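Local coordinates for protein aryl acylamidase (bacterium CSBL00001, PDB 4YJ6) that probably hydrolyses aryl acylamides, cutting the amide bond between an acyl group and an aromatic amine, as a member of the amidase signature family, at residues A[8-13]-A[485-490]; A[151-156]-A[167-172]. One frame throughout, in Å; residues are numbered along the deposited sequence.

Interaction 1 of 2, residues A[8-13]-A[485-490]; sequences VHWKSA and QYYDIP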
loop_
_atom_site.group_PDB
_atom_site.type_symbol
_atom_site.label_atom_id
_atom_site.label_comp_id
_atom_site.label_asym_id
_atom_site.label_seq_id
_atom_site.Cartn_x
_atom_site.Cartn_y
_atom_site.Cartn_z
ATOM N N VAL A 8 8.456 18.486 13.506
ATOM C CA VAL A 8 7.682 17.289 13.161
ATOM C C VAL A 8 8.417 16.256 12.267
ATOM O O VAL A 8 7.999 15.122 12.201
ATOM C CB VAL A 8 6.348 17.670 12.503
ATOM C CG1 VAL A 8 5.559 18.597 13.440
ATOM C CG2 VAL A 8 6.585 18.364 11.140
ATOM N N HIS A 9 9.484 16.636 11.580
ATOM C CA HIS A 9 10.184 15.697 10.695
ATOM C C HIS A 9 10.577 14.470 11.499
ATOM O O HIS A 9 11.149 14.592 12.591
ATOM C CB HIS A 9 11.441 16.364 10.112
ATOM C CG HIS A 9 11.939 15.740 8.843
ATOM N ND1 HIS A 9 13.154 16.069 8.288
ATOM C CD2 HIS A 9 11.380 14.827 8.008
ATOM C CE1 HIS A 9 13.332 15.389 7.170
ATOM N NE2 HIS A 9 12.266 14.629 6.972
ATOM N N TRP A 10 10.258 13.290 10.963
ATOM C CA TRP A 10 10.609 11.998 11.588
ATOM C C TRP A 10 9.865 11.623 12.886
ATOM O O TRP A 10 10.118 10.551 13.467
ATOM C CB TRP A 10 12.145 11.865 11.792
ATOM C CG TRP A 10 12.938 12.058 10.522
ATOM C CD1 TRP A 10 13.755 13.124 10.197
ATOM C CD2 TRP A 10 12.984 11.166 9.392
ATOM N NE1 TRP A 10 14.290 12.942 8.939
ATOM C CE2 TRP A 10 13.839 11.752 8.424
ATOM C CE3 TRP A 10 12.388 9.928 9.110
ATOM C CZ2 TRP A 10 14.108 11.144 7.184
ATOM C CZ3 TRP A 10 12.650 9.324 7.891
ATOM C CH2 TRP A 10 13.512 9.930 6.935
ATOM N N LYS A 11 8.954 12.464 13.361
ATOM C CA LYS A 11 8.185 12.112 14.539
ATOM C C LYS A 11 7.178 11.014 14.164
ATOM O O LYS A 11 6.630 11.040 13.049
ATOM C CB LYS A 11 7.423 13.311 15.084
ATOM C CG LYS A 11 8.347 14.389 15.651
ATOM C CD LYS A 11 8.835 14.021 17.061
ATOM C CE LYS A 11 9.485 15.245 17.753
ATOM N NZ LYS A 11 10.797 15.589 17.126
ATOM N N SER A 12 6.944 10.090 15.089
ATOM C CA SER A 12 5.925 9.054 14.869
ATOM C C SER A 12 4.515 9.591 15.084
ATOM O O SER A 12 4.319 10.655 15.669
ATOM C CB SER A 12 6.155 7.851 15.779
ATOM O OG SER A 12 5.855 8.173 17.114
ATOM N N ALA A 13 3.515 8.867 14.587
ATOM C CA ALA A 13 2.131 9.246 14.882
ATOM C C ALA A 13 1.888 9.188 16.386
ATOM O O ALA A 13 1.203 10.050 16.935
ATOM C CB ALA A 13 1.139 8.309 14.141
ATOM N N GLN A 485 17.545 2.724 11.524
ATOM C CA GLN A 485 18.846 3.313 11.223
ATOM C C GLN A 485 18.988 3.595 9.744
ATOM O O GLN A 485 19.697 4.513 9.359
ATOM C CB GLN A 485 20.004 2.397 11.683
ATOM C CG GLN A 485 20.138 1.125 10.887
ATOM C CD GLN A 485 19.265 -0.002 11.405
ATOM O OE1 GLN A 485 18.420 0.178 12.301
ATOM N NE2 GLN A 485 19.495 -1.192 10.870
ATOM N N TYR A 486 18.326 2.818 8.883
ATOM C CA TYR A 486 18.480 3.048 7.453
ATOM C C TYR A 486 17.859 4.382 6.981
ATOM O O TYR A 486 18.194 4.874 5.897
ATOM C CB TYR A 486 17.868 1.905 6.649
ATOM C CG TYR A 486 18.428 0.525 7.014
ATOM C CD1 TYR A 486 19.796 0.280 7.043
ATOM C CD2 TYR A 486 17.569 -0.515 7.344
ATOM C CE1 TYR A 486 20.295 -0.985 7.394
ATOM C CE2 TYR A 486 18.042 -1.774 7.688
ATOM C CZ TYR A 486 19.408 -2.000 7.720
ATOM O OH TYR A 486 19.839 -3.253 8.062
ATOM N N TYR A 487 16.958 4.958 7.774
ATOM C CA TYR A 487 16.380 6.254 7.413
ATOM C C TYR A 487 17.472 7.332 7.403
ATOM O O TYR A 487 17.238 8.435 6.927
ATOM C CB TYR A 487 15.216 6.688 8.344
ATOM C CG TYR A 487 14.009 5.763 8.261
ATOM C CD1 TYR A 487 13.411 5.494 7.039
ATOM C CD2 TYR A 487 13.508 5.153 9.396
ATOM C CE1 TYR A 487 12.318 4.619 6.953
ATOM C CE2 TYR A 487 12.431 4.290 9.325
ATOM C CZ TYR A 487 11.837 4.043 8.106
ATOM O OH TYR A 487 10.765 3.162 8.068
ATOM N N ASP A 488 18.661 7.033 7.943
ATOM C CA ASP A 488 19.742 8.019 7.849
ATOM C C ASP A 488 20.020 8.400 6.403
ATOM O O ASP A 488 20.491 9.507 6.110
ATOM C CB ASP A 488 21.051 7.499 8.481
ATOM C CG ASP A 488 20.968 7.352 9.999
ATOM O OD1 ASP A 488 20.021 7.841 10.640
ATOM O OD2 ASP A 488 21.891 6.736 10.565
ATOM N N ILE A 489 19.768 7.496 5.472
ATOM C CA ILE A 489 20.074 7.774 4.081
ATOM C C ILE A 489 19.171 8.884 3.538
ATOM O O ILE A 489 19.663 9.940 3.126
ATOM C CB ILE A 489 20.030 6.476 3.227
ATOM C CG1 ILE A 489 21.177 5.522 3.640
ATOM C CG2 ILE A 489 20.093 6.808 1.746
ATOM C CD1 ILE A 489 21.036 4.090 3.079
ATOM N N PRO A 490 17.840 8.673 3.530
ATOM C CA PRO A 490 17.009 9.818 3.109
ATOM C C PRO A 490 17.175 11.077 3.991
ATOM O O PRO A 490 17.091 12.177 3.465
ATOM C CB PRO A 490 15.563 9.263 3.169
ATOM C CG PRO A 490 15.628 8.058 4.095
ATOM C CD PRO A 490 17.048 7.477 3.897
#
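The six-membered ring of Trp10 fits against Tyr487 and Pro490, three positions apart and facing the same way where a 3-10 segment passes into helix 488-491. Its outer corner does the touching: CZ3 of Trp10 lies 3.7 Å from CB of Tyr487, and CH2 of Trp10 lies 4.0 Å from CG of Pro490. A broad indole suits this place because it spans two backbones whose nearest CA atoms, of Trp10 and Tyr487, are 9.2 Å apart. The proline comes in at the indole's edge, near the ring plane. Tyr487 meets it slantwise, the ring planes 37° apart, and its own ring leads off to a weak hydrogen bond from OH to the backbone of Asn196. Trp10 sits third in a type II beta turn from Val8 to Lys11, closed by Lys11 N to Val8 O at 3.1 Å, in a left-handed backbone conformation that glycine often takes. The contact ties the loop before helix 13-21 to the last helical residues, joining the two ends of the amidase chain. With CG anti to the carbonyl carbon (chi1 -55°), the indole projects toward the helix. Cut back to an alanine, the turn is likely to leave a gap against CB of Tyr487 and CG of Pro490. One indole face is occupied by His9, whose NE2 lies 3.2 Å above the ring plane of Trp10, offset toward the rim.

Interaction 2 of 2, residues A[151-156]-A[167-172]; sequences RNPFNL and AAALVA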
loop_
_atom_site.group_PDB
_atom_site.type_symbol
_atom_site.label_atom_id
_atom_site.label_comp_id
_atom_site.label_asym_id
_atom_site.label_seq_id
_atom_site.Cartn_x
_atom_site.Cartn_y
_atom_site.Cartn_z
ATOM N N ARG A 151 9.760 9.340 -6.973
ATOM C CA ARG A 151 11.142 8.878 -6.804
ATOM C C ARG A 151 11.464 8.381 -5.399
ATOM O O ARG A 151 10.837 8.775 -4.417
ATOM C CB ARG A 151 12.097 10.019 -7.213
ATOM C CG ARG A 151 11.801 10.527 -8.621
ATOM C CD ARG A 151 12.838 11.582 -9.102
ATOM N NE ARG A 151 12.478 12.075 -10.433
ATOM C CZ ARG A 151 11.649 13.090 -10.685
ATOM N NH1 ARG A 151 11.079 13.768 -9.699
ATOM N NH2 ARG A 151 11.385 13.441 -11.944
ATOM N N ASN A 152 12.458 7.504 -5.321
ATOM C CA ASN A 152 12.800 6.818 -4.100
ATOM C C ASN A 152 13.682 7.681 -3.200
ATOM O O ASN A 152 14.776 8.073 -3.644
ATOM C CB ASN A 152 13.565 5.528 -4.466
ATOM C CG ASN A 152 13.544 4.530 -3.358
ATOM O OD1 ASN A 152 13.866 4.867 -2.217
ATOM N ND2 ASN A 152 13.097 3.299 -3.657
ATOM N N PRO A 153 13.242 7.976 -1.948
ATOM C CA PRO A 153 14.087 8.789 -1.060
ATOM C C PRO A 153 15.454 8.175 -0.808
ATOM O O PRO A 153 16.352 8.880 -0.365
ATOM C CB PRO A 153 13.290 8.847 0.261
ATOM C CG PRO A 153 11.843 8.615 -0.180
ATOM C CD PRO A 153 11.963 7.611 -1.297
ATOM N N PHE A 154 15.610 6.873 -1.042
ATOM C CA PHE A 154 16.934 6.254 -0.836
ATOM C C PHE A 154 17.893 6.513 -2.003
ATOM O O PHE A 154 19.108 6.348 -1.861
ATOM C CB PHE A 154 16.782 4.751 -0.574
ATOM C CG PHE A 154 16.443 4.453 0.836
ATOM C CD1 PHE A 154 17.407 4.042 1.733
ATOM C CD2 PHE A 154 15.151 4.666 1.286
ATOM C CE1 PHE A 154 17.093 3.826 3.051
ATOM C CE2 PHE A 154 14.822 4.468 2.590
ATOM C CZ PHE A 154 15.772 4.055 3.487
ATOM N N ASN A 155 17.345 6.865 -3.156
ATOM C CA ASN A 155 18.128 7.239 -4.329
ATOM C C ASN A 155 17.155 7.711 -5.400
ATOM O O ASN A 155 16.421 6.926 -5.997
ATOM C CB ASN A 155 18.983 6.054 -4.831
ATOM C CG ASN A 155 19.865 6.440 -6.007
ATOM O OD1 ASN A 155 19.549 7.370 -6.744
ATOM N ND2 ASN A 155 20.974 5.726 -6.180
ATOM N N LEU A 156 17.106 9.025 -5.630
ATOM C CA LEU A 156 16.089 9.580 -6.526
ATOM C C LEU A 156 16.194 9.125 -7.987
ATOM O O LEU A 156 15.302 9.368 -8.758
ATOM C CB LEU A 156 16.053 11.131 -6.441
ATOM C CG LEU A 156 15.301 11.705 -5.227
ATOM C CD1 LEU A 156 15.908 11.213 -3.928
ATOM C CD2 LEU A 156 15.371 13.214 -5.291
ATOM N N ALA A 167 2.591 7.693 -1.370
ATOM C CA ALA A 167 2.363 7.414 0.049
ATOM C C ALA A 167 3.670 6.944 0.711
ATOM O O ALA A 167 4.113 7.482 1.742
ATOM C CB ALA A 167 1.278 6.315 0.196
ATOM N N ALA A 168 4.295 5.933 0.117
ATOM C CA ALA A 168 5.479 5.367 0.721
ATOM C C ALA A 168 6.640 6.382 0.727
ATOM O O ALA A 168 7.371 6.448 1.691
ATOM C CB ALA A 168 5.913 4.083 -0.011
ATOM N N ALA A 169 6.801 7.138 -0.352
ATOM C CA ALA A 169 7.916 8.078 -0.463
ATOM C C ALA A 169 7.824 9.158 0.634
ATOM O O ALA A 169 8.804 9.477 1.296
ATOM C CB ALA A 169 7.943 8.729 -1.877
ATOM N N LEU A 170 6.631 9.689 0.871
ATOM C CA LEU A 170 6.496 10.671 1.944
ATOM C C LEU A 170 6.845 10.091 3.303
ATOM O O LEU A 170 7.519 10.745 4.103
ATOM C CB LEU A 170 5.072 11.263 1.990
ATOM C CG LEU A 170 4.704 12.118 0.781
ATOM C CD1 LEU A 170 3.251 12.664 0.959
ATOM C CD2 LEU A 170 5.674 13.289 0.626
ATOM N N VAL A 171 6.394 8.862 3.581
ATOM C CA VAL A 171 6.674 8.243 4.862
ATOM C C VAL A 171 8.171 7.912 4.984
ATOM O O VAL A 171 8.751 8.125 6.040
ATOM C CB VAL A 171 5.802 6.968 5.052
ATOM C CG1 VAL A 171 6.199 6.182 6.335
ATOM C CG2 VAL A 171 4.307 7.421 5.089
ATOM N N ALA A 172 8.767 7.403 3.906
ATOM C CA ALA A 172 10.176 7.024 3.943
ATOM C C ALA A 172 11.090 8.236 4.082
ATOM O O ALA A 172 12.218 8.101 4.592
ATOM C CB ALA A 172 10.555 6.209 2.694
#
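An Asx turn laid over a type I beta turn presses Pro153 against Ala169 and Ala172, one helical turn apart on helix 165-172. That helix begins within the end of the glycine- and serine-rich segment typical of the amidase signature family, so the contact lies next to a sequence that marks the family. The proline ring reaches the helix with its far corner: CG of Pro153 is 3.5 Å from the carbonyl oxygen of Ala169 and 4.0 Å from CB of Ala172. Its CD meets the methyl of Ala169 at 4.2 Å, and the same methyl has the backbone O of Arg151 at 3.9 Å. Alanines suit this side of the helix because a single methyl lets the turn come in close to the helix backbone. Proline suits the second position of a type I turn, where its ring holds phi near the value the turn needs. Beyond the turn, Pro153 and Phe154 also pack on helix 488-491, and the guanidinium of Arg151 turns elsewhere, its NH1 bonded to the carbonyl of Gly44. Asparagine at the first position serves with both its backbone and its side chain. Its carbonyl closes the turn, Asn155 N to Asn152 O at 2.9 Å, while ND2 donates to the carbonyls of Trp194 and Asn159. CG of Asn152 lies anti to the backbone N (chi1 -160°), which brings OD1 round to the amide of Phe154. With OD1 and ND2 both bonded, the side-chain amide cannot easily turn over: the bond from N of Phe154 to OD1 of Asn152 spans 2.9 Å at 159°, the nitrogen tilted 19° from the carbonyl plane.

In the fold
Both contacts are buried, yet interaction 1 lies farther out, about 19 Å from the chain's centre to its own centre against about 13 Å for interaction 2, which is nested within the long loop that interaction 1 closes. The two are neighbours: CH2 of Trp10 comes within 3.2 Å of the carbonyl oxygen of Ala172, and CB of Pro490 lies 3.6 Å from the oxygen of Pro153. Segment 485-490 touches both Trp10 and Pro153, and Trp10 in turn reaches helix 165-172. The chemistry is apolar across both, but the outer contact uses a large aromatic group to bridge separated chain ends, while the inner one sets small alanines against a proline.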